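PDB 3FLP: SAP-like pentraxin from Limulus polyphemus, which probably acts as a calcium-dependent lectin of the pentraxin family, binding two calcium ions per subunit and assembling into doubly stacked heptameric rings. Local coordinates for residues K8-T14 with S158-S164; K18-F24 with F201-V207; Q33-Q38 with L166-A172; D59-I63 with H132-A136; I88-I92 with M113-N118. One frame throughout, in Å; residues are numbered along the deposited sequence.

Contact 1: K8-T14 with S158-S164; sequences KISFPGT and SWSGELS
Strand 8-11 and strand 161-164 run antiparallel, with Ile-9 facing Leu-163 and Phe-11 facing Gly-161 as hydrogen-bonded pairs. Ile-9 N donates to Leu-163 O at 2.8 Å, and Leu-163 N returns a bond to Ile-9 O. Phe-11 N meets Gly-161 O at 2.7 Å in a nearly straight bond (177°). The return bond from Gly-161 N to Phe-11 O is more bent.

Ser-10 and Glu-162 share one face of the sheet with Lys-8. The lysine chain is extended beyond CG, and its NZ reaches Glu-162 OE1 at 3.0 Å in a salt bridge. The nitrogen sits well above the carboxylate plane. Lys-41 makes a second salt bridge to the same oxygen.

Phe-11 lies on the other face. Its CE2 touches Leu-163 CB at 4.1 Å, near the plane of the ring. Its CD2 meets Trp-159 CZ3 at 4.2 Å, at the edge of the indole. Ile-9 CG2 lies over one face of the Phe-11 ring, off its centre. This pairing of an N-terminal strand with a late strand is part of the pentraxin beta sandwich, a jelly roll of the concanavalin type.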
# COMPACT_ATOMS: atom_id res chain seq x y z
N LYS A 8 8.70 35.51 -7.89
CA LYS A 8 8.48 36.54 -8.89
C LYS A 8 9.38 37.75 -8.65
O LYS A 8 9.90 37.96 -7.55
CB LYS A 8 7.00 36.99 -8.87
CG LYS A 8 6.66 37.94 -7.74
CD LYS A 8 5.21 38.41 -7.81
CE LYS A 8 4.87 39.28 -6.60
NZ LYS A 8 3.46 39.74 -6.62
N ILE A 9 9.56 38.54 -9.70
CA ILE A 9 10.37 39.74 -9.63
C ILE A 9 9.48 40.88 -10.08
O ILE A 9 8.82 40.78 -11.12
CB ILE A 9 11.60 39.67 -10.58
CG1 ILE A 9 12.53 38.52 -10.18
CG2 ILE A 9 12.33 41.01 -10.57
CD1 ILE A 9 13.22 38.72 -8.85
N SER A 10 9.45 41.96 -9.31
CA SER A 10 8.67 43.13 -9.66
C SER A 10 9.60 44.21 -10.19
O SER A 10 10.61 44.53 -9.57
CB SER A 10 7.91 43.67 -8.44
OG SER A 10 7.00 42.71 -7.94
N PHE A 11 9.25 44.75 -11.36
CA PHE A 11 10.01 45.82 -12.00
C PHE A 11 9.10 47.03 -11.77
O PHE A 11 8.21 47.30 -12.56
CB PHE A 11 10.18 45.51 -13.49
CG PHE A 11 11.01 44.29 -13.76
CD1 PHE A 11 12.40 44.38 -13.84
CD2 PHE A 11 10.42 43.04 -13.88
CE1 PHE A 11 13.18 43.24 -14.04
CE2 PHE A 11 11.19 41.89 -14.07
CZ PHE A 11 12.58 41.99 -14.15
N PRO A 12 9.33 47.76 -10.66
CA PRO A 12 8.61 48.95 -10.18
C PRO A 12 8.24 50.04 -11.17
O PRO A 12 7.09 50.48 -11.23
CB PRO A 12 9.51 49.48 -9.07
CG PRO A 12 10.26 48.26 -8.61
CD PRO A 12 10.59 47.60 -9.91
N GLY A 13 9.23 50.48 -11.94
CA GLY A 13 9.00 51.54 -12.90
C GLY A 13 10.37 52.13 -13.18
O GLY A 13 11.23 52.16 -12.30
N THR A 14 10.57 52.59 -14.40
CA THR A 14 11.86 53.13 -14.78
C THR A 14 11.90 54.65 -14.93
O THR A 14 10.97 55.27 -15.44
CB THR A 14 12.34 52.48 -16.11
OG1 THR A 14 12.46 51.06 -15.94
CG2 THR A 14 13.69 53.05 -16.54
N SER A 158 11.65 50.34 -21.54
CA SER A 158 11.63 49.47 -20.37
C SER A 158 10.26 48.82 -20.19
O SER A 158 9.26 49.28 -20.74
CB SER A 158 11.98 50.26 -19.11
OG SER A 158 10.92 51.12 -18.74
N TRP A 159 10.23 47.73 -19.42
CA TRP A 159 8.98 47.04 -19.16
C TRP A 159 8.78 46.96 -17.65
O TRP A 159 9.64 46.46 -16.93
CB TRP A 159 9.02 45.62 -19.72
CG TRP A 159 7.70 44.91 -19.61
CD1 TRP A 159 6.65 44.99 -20.48
CD2 TRP A 159 7.28 44.04 -18.55
NE1 TRP A 159 5.60 44.23 -20.03
CE2 TRP A 159 5.96 43.63 -18.85
CE3 TRP A 159 7.89 43.56 -17.38
CZ2 TRP A 159 5.23 42.76 -18.03
CZ3 TRP A 159 7.16 42.69 -16.56
CH2 TRP A 159 5.85 42.30 -16.89
N SER A 160 7.65 47.47 -17.18
CA SER A 160 7.35 47.45 -15.76
C SER A 160 6.21 46.47 -15.50
O SER A 160 5.28 46.36 -16.29
CB SER A 160 6.97 48.85 -15.27
OG SER A 160 8.10 49.71 -15.34
N GLY A 161 6.29 45.77 -14.38
CA GLY A 161 5.28 44.80 -14.02
C GLY A 161 5.92 43.70 -13.21
O GLY A 161 7.02 43.86 -12.70
N GLU A 162 5.23 42.57 -13.09
CA GLU A 162 5.75 41.44 -12.34
C GLU A 162 6.01 40.28 -13.29
O GLU A 162 5.26 40.06 -14.25
CB GLU A 162 4.77 41.05 -11.23
CG GLU A 162 4.49 42.22 -10.27
CD GLU A 162 3.43 41.93 -9.23
OE1 GLU A 162 2.80 40.86 -9.27
OE2 GLU A 162 3.22 42.79 -8.36
N LEU A 163 7.08 39.54 -13.04
CA LEU A 163 7.44 38.42 -13.89
C LEU A 163 7.86 37.20 -13.08
O LEU A 163 8.48 37.32 -12.03
CB LEU A 163 8.58 38.85 -14.83
CG LEU A 163 9.10 37.87 -15.87
CD1 LEU A 163 9.69 38.64 -17.05
CD2 LEU A 163 10.13 36.94 -15.24
N SER A 164 7.49 36.02 -13.57
CA SER A 164 7.87 34.79 -12.90
C SER A 164 7.84 33.60 -13.85
O SER A 164 7.32 33.69 -14.96
CB SER A 164 6.97 34.52 -11.69
OG SER A 164 5.82 33.81 -12.06

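Contact 2: K18-F24 with F201-V207; sequences KFPHLRF and FVADDGV
Leu-22 and Phe-201 extend alongside each other from neighbouring strands. Leu-22 CD1 sits over one face of the Phe-201 ring, 4.2 Å from its centroid, in a CH-pi contact. CG of Phe-201 stands between the backbone N and the carbonyl carbon (chi1 57°), which sets the ring beside Leu-22. Separately, Phe-201 CB lies over the centre of the Phe-24 ring, 4.0 Å from its centroid and close to the ring normal. The two phenyl rings themselves meet obliquely.

Arg-23 and Val-202 share the other face of the sheet. Val-202 CG2 lies over one face of the guanidinium, 3.7 Å from Arg-23 NH2. His-21 has its ring folded back along its own segment (chi1 72°), where ND1 gives a bond to Phe-19 O at 2.8 Å. The acceptor is near the ring plane, so the bond fixes the ring's rotation. CE1 then rests 3.6 Å from Asp-204 CB.

Asp-205 closes the end. Its OD2 accepts a hydrogen bond from Phe-19 N at 2.8 Å, from above the carboxylate plane. Water 1 joins Lys-18 NZ to Gly-206 O.

The backbones are antiparallel, with paired bonds at His-21/Asp-204 and Arg-23/Val-202. The arrangement is the outermost strand pair of this pentraxin sheet within the chain, which a neighbouring subunit extends by pairing with residues 201-203.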
# COMPACT_ATOMS: atom_id res chain seq x y z
N LYS A 18 17.60 55.37 -12.86
CA LYS A 18 17.21 54.08 -12.30
C LYS A 18 16.54 53.17 -13.33
O LYS A 18 15.48 53.50 -13.87
CB LYS A 18 16.29 54.27 -11.09
CG LYS A 18 15.81 52.95 -10.49
CD LYS A 18 14.76 53.15 -9.40
CE LYS A 18 14.21 51.81 -8.90
NZ LYS A 18 13.18 51.96 -7.83
N PHE A 19 17.17 52.03 -13.60
CA PHE A 19 16.64 51.06 -14.56
C PHE A 19 16.54 49.66 -13.94
O PHE A 19 17.45 48.84 -14.08
CB PHE A 19 17.53 51.00 -15.81
CG PHE A 19 17.74 52.32 -16.50
CD1 PHE A 19 18.75 53.19 -16.07
CD2 PHE A 19 16.93 52.71 -17.57
CE1 PHE A 19 18.95 54.42 -16.71
CE2 PHE A 19 17.12 53.93 -18.21
CZ PHE A 19 18.13 54.79 -17.78
N PRO A 20 15.44 49.37 -13.24
CA PRO A 20 15.33 48.03 -12.64
C PRO A 20 15.48 46.94 -13.71
O PRO A 20 14.85 47.01 -14.77
CB PRO A 20 13.94 48.05 -11.98
CG PRO A 20 13.19 49.09 -12.78
CD PRO A 20 14.22 50.16 -12.99
N HIS A 21 16.32 45.95 -13.44
CA HIS A 21 16.53 44.88 -14.40
C HIS A 21 17.25 43.68 -13.81
O HIS A 21 17.75 43.72 -12.68
CB HIS A 21 17.38 45.38 -15.58
CG HIS A 21 18.82 45.60 -15.24
ND1 HIS A 21 19.26 46.68 -14.50
CD2 HIS A 21 19.93 44.87 -15.53
CE1 HIS A 21 20.57 46.61 -14.34
NE2 HIS A 21 21.00 45.52 -14.96
N LEU A 22 17.31 42.62 -14.60
CA LEU A 22 18.01 41.40 -14.23
C LEU A 22 18.99 41.15 -15.38
O LEU A 22 18.69 41.49 -16.53
CB LEU A 22 17.05 40.21 -14.16
CG LEU A 22 15.77 40.27 -13.33
CD1 LEU A 22 15.12 38.88 -13.31
CD2 LEU A 22 16.10 40.72 -11.92
N ARG A 23 20.15 40.59 -15.06
CA ARG A 23 21.13 40.26 -16.09
C ARG A 23 21.65 38.88 -15.73
O ARG A 23 22.21 38.68 -14.64
CB ARG A 23 22.29 41.26 -16.12
CG ARG A 23 23.26 41.01 -17.29
CD ARG A 23 24.45 41.96 -17.28
NE ARG A 23 25.43 41.60 -16.25
CZ ARG A 23 25.76 42.36 -15.22
NH1 ARG A 23 25.20 43.55 -15.05
NH2 ARG A 23 26.65 41.93 -14.34
N PHE A 24 21.47 37.91 -16.62
CA PHE A 24 21.95 36.57 -16.33
C PHE A 24 23.47 36.51 -16.38
O PHE A 24 24.10 37.07 -17.28
CB PHE A 24 21.31 35.57 -17.28
CG PHE A 24 19.88 35.29 -16.95
CD1 PHE A 24 18.88 36.18 -17.33
CD2 PHE A 24 19.53 34.16 -16.20
CE1 PHE A 24 17.55 35.96 -16.96
CE2 PHE A 24 18.20 33.94 -15.82
CZ PHE A 24 17.20 34.84 -16.20
N PHE A 201 21.40 35.22 -11.81
CA PHE A 201 21.22 36.51 -12.45
C PHE A 201 21.45 37.64 -11.46
O PHE A 201 21.23 37.49 -10.26
CB PHE A 201 19.83 36.61 -13.07
CG PHE A 201 18.69 36.39 -12.10
CD1 PHE A 201 18.23 37.43 -11.30
CD2 PHE A 201 18.07 35.15 -12.02
CE1 PHE A 201 17.14 37.24 -10.43
CE2 PHE A 201 16.99 34.95 -11.16
CZ PHE A 201 16.52 36.00 -10.36
N VAL A 202 21.94 38.77 -11.97
CA VAL A 202 22.18 39.94 -11.15
C VAL A 202 20.88 40.72 -11.07
O VAL A 202 20.18 40.88 -12.07
CB VAL A 202 23.26 40.83 -11.79
CG1 VAL A 202 23.46 42.09 -10.96
CG2 VAL A 202 24.56 40.08 -11.88
N ALA A 203 20.53 41.18 -9.87
CA ALA A 203 19.32 41.97 -9.67
C ALA A 203 19.81 43.38 -9.37
O ALA A 203 20.69 43.56 -8.52
CB ALA A 203 18.52 41.42 -8.50
N ASP A 204 19.26 44.38 -10.05
CA ASP A 204 19.73 45.74 -9.81
C ASP A 204 18.66 46.80 -9.93
O ASP A 204 17.59 46.57 -10.50
CB ASP A 204 20.88 46.07 -10.76
CG ASP A 204 21.87 47.06 -10.16
OD1 ASP A 204 21.55 47.69 -9.13
OD2 ASP A 204 22.97 47.22 -10.73
N ASP A 205 18.96 47.97 -9.39
CA ASP A 205 18.08 49.13 -9.42
C ASP A 205 16.68 48.94 -8.82
O ASP A 205 15.68 49.33 -9.41
CB ASP A 205 17.96 49.69 -10.85
CG ASP A 205 19.20 50.51 -11.27
OD1 ASP A 205 20.00 50.90 -10.38
OD2 ASP A 205 19.37 50.77 -12.48
N GLY A 206 16.63 48.34 -7.64
CA GLY A 206 15.37 48.17 -6.94
C GLY A 206 14.31 47.18 -7.38
O GLY A 206 13.12 47.45 -7.17
N VAL A 207 14.68 46.05 -7.97
CA VAL A 207 13.67 45.07 -8.34
C VAL A 207 13.23 44.45 -7.01
O VAL A 207 14.00 44.42 -6.05
CB VAL A 207 14.22 43.97 -9.28
CG1 VAL A 207 14.40 44.53 -10.68
CG2 VAL A 207 15.54 43.42 -8.75
O HOH W 1 12.32 49.66 -5.81

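Contact 3: Q33-Q38 with L166-A172; sequences QLTVCQ and LQVWDEA
Thr-35 and Trp-169 form a hydrogen-bonded pair between antiparallel strands 33-38 and 166-169. Each backbone N donates to the partner's O at 3.0 Å. A second such pair joins Cys-37 and Gln-167.

The side chain of Thr-35 starts with CB, which lies 3.4 Å from Glu-171 O. OG1 continues beside the backbone N (chi1 -64°) and donates to Glu-171 O at 2.6 Å. It comes in the carbonyl plane, on a lone pair. Leu-173 N also bonds to this hydroxyl, so OG1 is gripped twice where the chain leaves the strand. The methyl CG2 lies 4.2 Å from Trp-169 CE3.

This strand pair belongs to one of the two sheets of the pentraxin jelly roll. Cys-37 ties it to strand 100-107 through its disulfide to Cys-103. Its SG also lies obliquely beside the Trp-169 ring, 4.2 Å from CZ3.

Val-36 and Val-168 are on the opposite face of the sheet, side by side. Val-36 CG1 also touches Leu-166 CD1 at 3.8 Å, and Leu-34 CD1 packs on Val-168 CG1. Gln-33 bonds to Gly-97 of a neighbouring subunit, and Glu-171 bonds to Trp-99 and makes a salt bridge to Lys-41 of that subunit.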
# COMPACT_ATOMS: atom_id res chain seq x y z
N GLN A 33 17.35 28.24 -32.79
CA GLN A 33 15.94 28.28 -32.40
C GLN A 33 15.85 28.71 -30.94
O GLN A 33 16.77 28.48 -30.15
CB GLN A 33 15.29 26.91 -32.53
CG GLN A 33 15.27 26.33 -33.94
CD GLN A 33 14.68 24.93 -33.96
OE1 GLN A 33 15.10 24.05 -33.20
NE2 GLN A 33 13.70 24.71 -34.82
N LEU A 34 14.74 29.33 -30.57
CA LEU A 34 14.57 29.77 -29.20
C LEU A 34 13.11 29.92 -28.82
O LEU A 34 12.31 30.45 -29.59
CB LEU A 34 15.30 31.10 -29.00
CG LEU A 34 15.74 31.47 -27.59
CD1 LEU A 34 16.83 30.51 -27.11
CD2 LEU A 34 16.26 32.90 -27.59
N THR A 35 12.76 29.42 -27.64
CA THR A 35 11.40 29.55 -27.14
C THR A 35 11.52 30.18 -25.75
O THR A 35 12.20 29.64 -24.87
CB THR A 35 10.67 28.18 -27.01
OG1 THR A 35 10.52 27.58 -28.30
CG2 THR A 35 9.29 28.37 -26.39
N VAL A 36 10.89 31.34 -25.58
CA VAL A 36 10.94 32.04 -24.30
C VAL A 36 9.51 32.12 -23.75
O VAL A 36 8.62 32.72 -24.36
CB VAL A 36 11.51 33.47 -24.47
CG1 VAL A 36 11.55 34.19 -23.11
CG2 VAL A 36 12.91 33.41 -25.07
N CYS A 37 9.30 31.48 -22.60
CA CYS A 37 7.99 31.45 -21.96
C CYS A 37 8.13 32.04 -20.55
O CYS A 37 9.15 31.86 -19.89
CB CYS A 37 7.50 30.01 -21.82
SG CYS A 37 6.73 29.05 -23.18
N GLN A 38 7.09 32.74 -20.09
CA GLN A 38 7.09 33.29 -18.74
C GLN A 38 5.72 33.83 -18.35
O GLN A 38 4.86 34.05 -19.20
CB GLN A 38 8.14 34.41 -18.56
CG GLN A 38 7.71 35.79 -19.03
CD GLN A 38 8.08 36.06 -20.47
OE1 GLN A 38 9.23 36.36 -20.78
NE2 GLN A 38 7.10 35.95 -21.36
N LEU A 166 10.19 32.10 -15.71
CA LEU A 166 10.84 32.30 -17.01
C LEU A 166 11.54 31.00 -17.41
O LEU A 166 12.42 30.52 -16.70
CB LEU A 166 11.87 33.43 -16.94
CG LEU A 166 12.81 33.57 -18.14
CD1 LEU A 166 12.02 34.04 -19.39
CD2 LEU A 166 13.92 34.57 -17.80
N GLN A 167 11.14 30.44 -18.54
CA GLN A 167 11.72 29.20 -19.04
C GLN A 167 12.13 29.39 -20.50
O GLN A 167 11.32 29.81 -21.33
CB GLN A 167 10.70 28.07 -18.92
CG GLN A 167 10.06 27.91 -17.53
CD GLN A 167 11.05 27.54 -16.44
OE1 GLN A 167 12.17 27.10 -16.71
NE2 GLN A 167 10.64 27.71 -15.19
N VAL A 168 13.38 29.06 -20.81
CA VAL A 168 13.92 29.21 -22.16
C VAL A 168 14.54 27.92 -22.69
O VAL A 168 15.36 27.29 -22.02
CB VAL A 168 15.01 30.32 -22.19
CG1 VAL A 168 15.53 30.52 -23.62
CG2 VAL A 168 14.43 31.64 -21.64
N TRP A 169 14.15 27.53 -23.91
CA TRP A 169 14.64 26.33 -24.58
C TRP A 169 15.31 26.75 -25.89
O TRP A 169 14.91 27.75 -26.50
CB TRP A 169 13.48 25.39 -24.95
CG TRP A 169 12.81 24.69 -23.81
CD1 TRP A 169 13.11 23.45 -23.32
CD2 TRP A 169 11.69 25.16 -23.06
NE1 TRP A 169 12.23 23.12 -22.31
CE2 TRP A 169 11.35 24.15 -22.14
CE3 TRP A 169 10.93 26.35 -23.08
CZ2 TRP A 169 10.28 24.28 -21.24
CZ3 TRP A 169 9.87 26.48 -22.19
CH2 TRP A 169 9.56 25.45 -21.28
N ASP A 170 16.31 26.00 -26.34
CA ASP A 170 16.96 26.34 -27.60
C ASP A 170 16.34 25.51 -28.73
O ASP A 170 17.02 25.04 -29.65
CB ASP A 170 18.48 26.12 -27.50
CG ASP A 170 18.85 24.67 -27.27
OD1 ASP A 170 18.01 23.88 -26.81
OD2 ASP A 170 20.02 24.32 -27.53
N GLU A 171 15.03 25.33 -28.64
CA GLU A 171 14.25 24.58 -29.62
C GLU A 171 12.97 25.37 -29.87
O GLU A 171 12.63 26.25 -29.09
CB GLU A 171 13.91 23.18 -29.11
CG GLU A 171 15.12 22.25 -28.97
CD GLU A 171 14.76 20.78 -29.13
OE1 GLU A 171 13.95 20.47 -30.03
OE2 GLU A 171 15.29 19.94 -28.38
N ALA A 172 12.28 25.06 -30.96
CA ALA A 172 11.02 25.73 -31.28
C ALA A 172 9.87 24.82 -30.87
O ALA A 172 9.43 23.97 -31.64
CB ALA A 172 10.95 26.02 -32.78
O HOH W 2 12.38 22.63 -32.72
O HOH W 3 19.14 25.84 -31.58

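Contact 4: D59-I63 with H132-A136; sequences DNQFI and HQISA. With CA (calcium ion), chain O.
The hydrogen bond of this contact runs from His-132 NE2 to Gln-61 OE1 at 3.0 Å. It is fairly straight, with an angle of 155° at the proton. The acceptor lies in the ring plane of the histidine, and the nitrogen lies in the carbonyl plane of the amide. The two side chains cross at about a right angle, with ring and amide planes 33° apart. The glutamine chain bends at chi2 (-78°), and this carries its amide across to the loop 132-136. The other end of the amide, NE2, bonds to Thr-55 OG1. The amide is therefore held from both ends, and its rotation is set.

Apolar contacts centre on Ile-134. Its CG2 lies over one face of the Gln-61 amide, 3.8 Å from OE1. The CD1 methyl reaches Phe-62 CB at 3.9 Å and meets the phenyl ring obliquely. Phe-62 turns inward onto Leu-34 and Val-36 of the other sheet.

Metal bonds form just before these residues in the chain. The calcium ion is held by Asp-59 OD2 at 2.4 Å and by Asn-60 OD1 at 2.3 Å. Water 4 is a further ligand at 2.4 Å; Asn-60 ND2 donates to it and to Gln-79 OE1. Glu-145, Gln-146 and Asp-147 supply the remaining protein ligands. Gln-61 and Phe-62 form a classic beta bulge opposite Cys-53, directly after the metal ligands of the pentraxin calcium site.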
# COMPACT_ATOMS: atom_id res chain seq x y z
N ASP A 59 23.62 44.28 -30.54
CA ASP A 59 22.87 44.49 -29.31
C ASP A 59 21.42 44.01 -29.42
O ASP A 59 20.74 43.86 -28.40
CB ASP A 59 22.91 45.97 -28.89
CG ASP A 59 22.27 46.91 -29.92
OD1 ASP A 59 22.64 46.85 -31.12
OD2 ASP A 59 21.42 47.73 -29.51
N ASN A 60 20.96 43.77 -30.64
CA ASN A 60 19.58 43.34 -30.88
C ASN A 60 19.48 41.94 -31.49
O ASN A 60 18.82 41.75 -32.51
CB ASN A 60 18.88 44.37 -31.77
CG ASN A 60 18.68 45.72 -31.08
OD1 ASN A 60 19.34 46.03 -30.08
ND2 ASN A 60 17.77 46.54 -31.62
N GLN A 61 20.13 40.96 -30.87
CA GLN A 61 20.10 39.59 -31.37
C GLN A 61 18.70 38.97 -31.28
O GLN A 61 18.22 38.35 -32.22
CB GLN A 61 21.10 38.73 -30.59
CG GLN A 61 22.54 38.88 -31.05
CD GLN A 61 22.83 38.11 -32.34
OE1 GLN A 61 21.91 37.65 -33.02
NE2 GLN A 61 24.11 37.98 -32.67
N PHE A 62 18.05 39.16 -30.14
CA PHE A 62 16.72 38.59 -29.93
C PHE A 62 16.03 39.43 -28.85
O PHE A 62 16.54 39.56 -27.74
CB PHE A 62 16.88 37.14 -29.48
CG PHE A 62 15.59 36.39 -29.42
CD1 PHE A 62 14.75 36.51 -28.33
CD2 PHE A 62 15.23 35.53 -30.46
CE1 PHE A 62 13.57 35.79 -28.26
CE2 PHE A 62 14.05 34.81 -30.40
CZ PHE A 62 13.22 34.95 -29.30
N ILE A 63 14.89 40.02 -29.19
CA ILE A 63 14.19 40.84 -28.22
C ILE A 63 12.68 40.65 -28.28
O ILE A 63 12.07 40.77 -29.35
CB ILE A 63 14.48 42.35 -28.41
CG1 ILE A 63 15.70 42.56 -29.31
CG2 ILE A 63 14.73 43.00 -27.06
CD1 ILE A 63 15.97 44.01 -29.64
N HIS A 132 19.01 32.79 -39.88
CA HIS A 132 19.86 33.41 -38.89
C HIS A 132 20.15 32.51 -37.70
O HIS A 132 19.28 31.80 -37.22
CB HIS A 132 19.24 34.71 -38.36
CG HIS A 132 20.08 35.39 -37.32
ND1 HIS A 132 21.27 36.01 -37.62
CD2 HIS A 132 19.91 35.53 -35.98
CE1 HIS A 132 21.80 36.50 -36.51
NE2 HIS A 132 21.00 36.22 -35.51
N GLN A 133 21.40 32.55 -37.25
CA GLN A 133 21.83 31.79 -36.09
C GLN A 133 22.40 32.79 -35.11
O GLN A 133 23.34 33.52 -35.43
CB GLN A 133 22.93 30.79 -36.46
CG GLN A 133 22.46 29.60 -37.27
CD GLN A 133 23.58 28.60 -37.51
OE1 GLN A 133 24.29 28.21 -36.57
NE2 GLN A 133 23.74 28.18 -38.76
N ILE A 134 21.84 32.84 -33.91
CA ILE A 134 22.33 33.77 -32.90
C ILE A 134 23.72 33.30 -32.48
O ILE A 134 23.88 32.18 -31.98
CB ILE A 134 21.37 33.82 -31.68
CG1 ILE A 134 19.99 34.30 -32.15
CG2 ILE A 134 21.94 34.73 -30.61
CD1 ILE A 134 18.93 34.23 -31.08
N SER A 135 24.72 34.15 -32.68
CA SER A 135 26.08 33.79 -32.33
C SER A 135 26.23 33.56 -30.83
O SER A 135 25.51 34.13 -30.02
CB SER A 135 27.04 34.88 -32.81
OG SER A 135 26.45 36.16 -32.70
N ALA A 136 27.18 32.69 -30.48
CA ALA A 136 27.46 32.33 -29.10
C ALA A 136 27.88 33.51 -28.25
O ALA A 136 28.48 34.46 -28.75
CB ALA A 136 28.55 31.26 -29.06
CA CA O . 19.19 47.84 -28.61
O HOH W 4 17.89 49.16 -30.05

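Contact 5: I88-I92 with M113-N118; sequences ISCPI and MAVYAN
Ile-88 presses into the hollow between Met-113 and Val-115. Its two branches divide the work. CD1 meets Met-113 CE tip to tip at 3.8 Å, and CG2 passes alongside Val-115 CG2 at 3.6 Å. The methionine chain is extended (chi2 -165°, chi3 176°), which brings its terminal methyl as far as the isoleucine. Val-115 CG2 stands between the backbone N and the carbonyl carbon, and from there it touches both CB and CG2 of Ile-88.

The next bump is Cys-90. Its SG lies against the Ala-117 methyl at 3.8 Å and Val-115 CG2 at 4.2 Å; it is bonded to Cys-122 on strand 120-125. Beyond it the chain bends in an inverse gamma turn centred on Pro-91. This turn brings Ile-92 back toward the second segment. Ile-92 CG2 also packs on the Ala-117 methyl, at 4.2 Å. The Ile-92 and Asn-118 side chains cross at about a right angle, with CD1 3.4 Å from ND2. Asn-118 OD1 bonds to His-101 N.

The strands 88-90 and 113-117 run roughly parallel, at 19°, with their axes 8.0 Å apart. They belong to different sheets and meet through side chains. The apolar chemistry implies that the sheets are held here by fit of shape and by the Cys-90 to Cys-122 disulfide, rather than by directional polar bonds between the two segments.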
# COMPACT_ATOMS: atom_id res chain seq x y z
N ILE A 88 2.26 40.23 -33.52
CA ILE A 88 1.15 39.31 -33.73
C ILE A 88 0.15 39.61 -32.63
O ILE A 88 0.50 39.60 -31.44
CB ILE A 88 1.59 37.84 -33.63
CG1 ILE A 88 2.55 37.50 -34.78
CG2 ILE A 88 0.37 36.93 -33.66
CD1 ILE A 88 3.05 36.08 -34.77
N SER A 89 -1.09 39.91 -33.01
CA SER A 89 -2.09 40.22 -32.02
C SER A 89 -2.74 38.96 -31.46
O SER A 89 -2.90 37.95 -32.15
CB SER A 89 -3.14 41.19 -32.58
OG SER A 89 -3.82 40.64 -33.69
N CYS A 90 -3.08 39.02 -30.18
CA CYS A 90 -3.70 37.91 -29.48
C CYS A 90 -5.15 38.25 -29.14
O CYS A 90 -5.45 39.35 -28.67
CB CYS A 90 -2.94 37.60 -28.19
SG CYS A 90 -1.29 36.85 -28.37
N PRO A 91 -6.08 37.30 -29.38
CA PRO A 91 -7.50 37.51 -29.10
C PRO A 91 -7.82 37.45 -27.62
O PRO A 91 -8.60 36.61 -27.17
CB PRO A 91 -8.16 36.37 -29.87
CG PRO A 91 -7.18 35.25 -29.63
CD PRO A 91 -5.83 35.92 -29.84
N ILE A 92 -7.21 38.35 -26.84
CA ILE A 92 -7.46 38.38 -25.41
C ILE A 92 -7.34 39.81 -24.90
O ILE A 92 -6.41 40.53 -25.25
CB ILE A 92 -6.47 37.47 -24.63
CG1 ILE A 92 -6.82 37.47 -23.14
CG2 ILE A 92 -5.04 37.94 -24.83
CD1 ILE A 92 -6.02 36.47 -22.32
N MET A 113 7.90 32.51 -36.77
CA MET A 113 7.68 33.09 -35.46
C MET A 113 6.25 32.76 -35.04
O MET A 113 5.34 32.81 -35.86
CB MET A 113 7.85 34.62 -35.50
CG MET A 113 7.19 35.36 -34.34
SD MET A 113 7.03 37.14 -34.65
CE MET A 113 6.13 37.69 -33.18
N ALA A 114 6.07 32.41 -33.77
CA ALA A 114 4.74 32.09 -33.26
C ALA A 114 4.66 32.55 -31.81
O ALA A 114 5.63 32.42 -31.06
CB ALA A 114 4.48 30.58 -33.35
N VAL A 115 3.52 33.12 -31.43
CA VAL A 115 3.36 33.58 -30.06
C VAL A 115 2.11 32.96 -29.46
O VAL A 115 1.16 32.61 -30.17
CB VAL A 115 3.27 35.13 -29.97
CG1 VAL A 115 4.53 35.75 -30.54
CG2 VAL A 115 2.03 35.64 -30.69
N TYR A 116 2.12 32.83 -28.14
CA TYR A 116 1.01 32.23 -27.42
C TYR A 116 0.63 33.02 -26.18
O TYR A 116 1.49 33.56 -25.48
CB TYR A 116 1.40 30.81 -27.00
CG TYR A 116 1.76 29.91 -28.16
CD1 TYR A 116 2.99 30.02 -28.80
CD2 TYR A 116 0.86 28.95 -28.62
CE1 TYR A 116 3.31 29.20 -29.88
CE2 TYR A 116 1.16 28.14 -29.68
CZ TYR A 116 2.38 28.26 -30.32
OH TYR A 116 2.65 27.44 -31.38
N ALA A 117 -0.67 33.09 -25.91
CA ALA A 117 -1.19 33.79 -24.75
C ALA A 117 -2.00 32.78 -23.95
O ALA A 117 -2.91 32.15 -24.49
CB ALA A 117 -2.06 34.95 -25.19
N ASN A 118 -1.64 32.60 -22.68
CA ASN A 118 -2.31 31.65 -21.81
C ASN A 118 -2.37 30.24 -22.40
O ASN A 118 -3.38 29.53 -22.26
CB ASN A 118 -3.73 32.15 -21.47
CG ASN A 118 -3.70 33.30 -20.47
OD1 ASN A 118 -2.69 33.53 -19.80
ND2 ASN A 118 -4.82 34.01 -20.35

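Contacts 1 to 4 are buried, and only contact 5 is partly so. Contacts 1, 2 and 3 are ladders of paired strands, whereas contacts 4 and 5 join their segments through side chains alone. Contacts 1 and 3 use successive parts of strand 161-169 in one sheet. Contact 2 lies in the other sheet and touches contact 1, where Thr-14 packs on Phe-19. Contact 4 meets contact 3 where Phe-62 packs on Leu-34 and Val-36, so the sheets face each other there. Contact 5 bridges the same two sheets, away from the calcium. Contact 1 has a salt bridge within the chain, contact 2 is extended by a neighbour's strand, and contact 3 sends polar side chains to another subunit. Metal bonds mark contact 4.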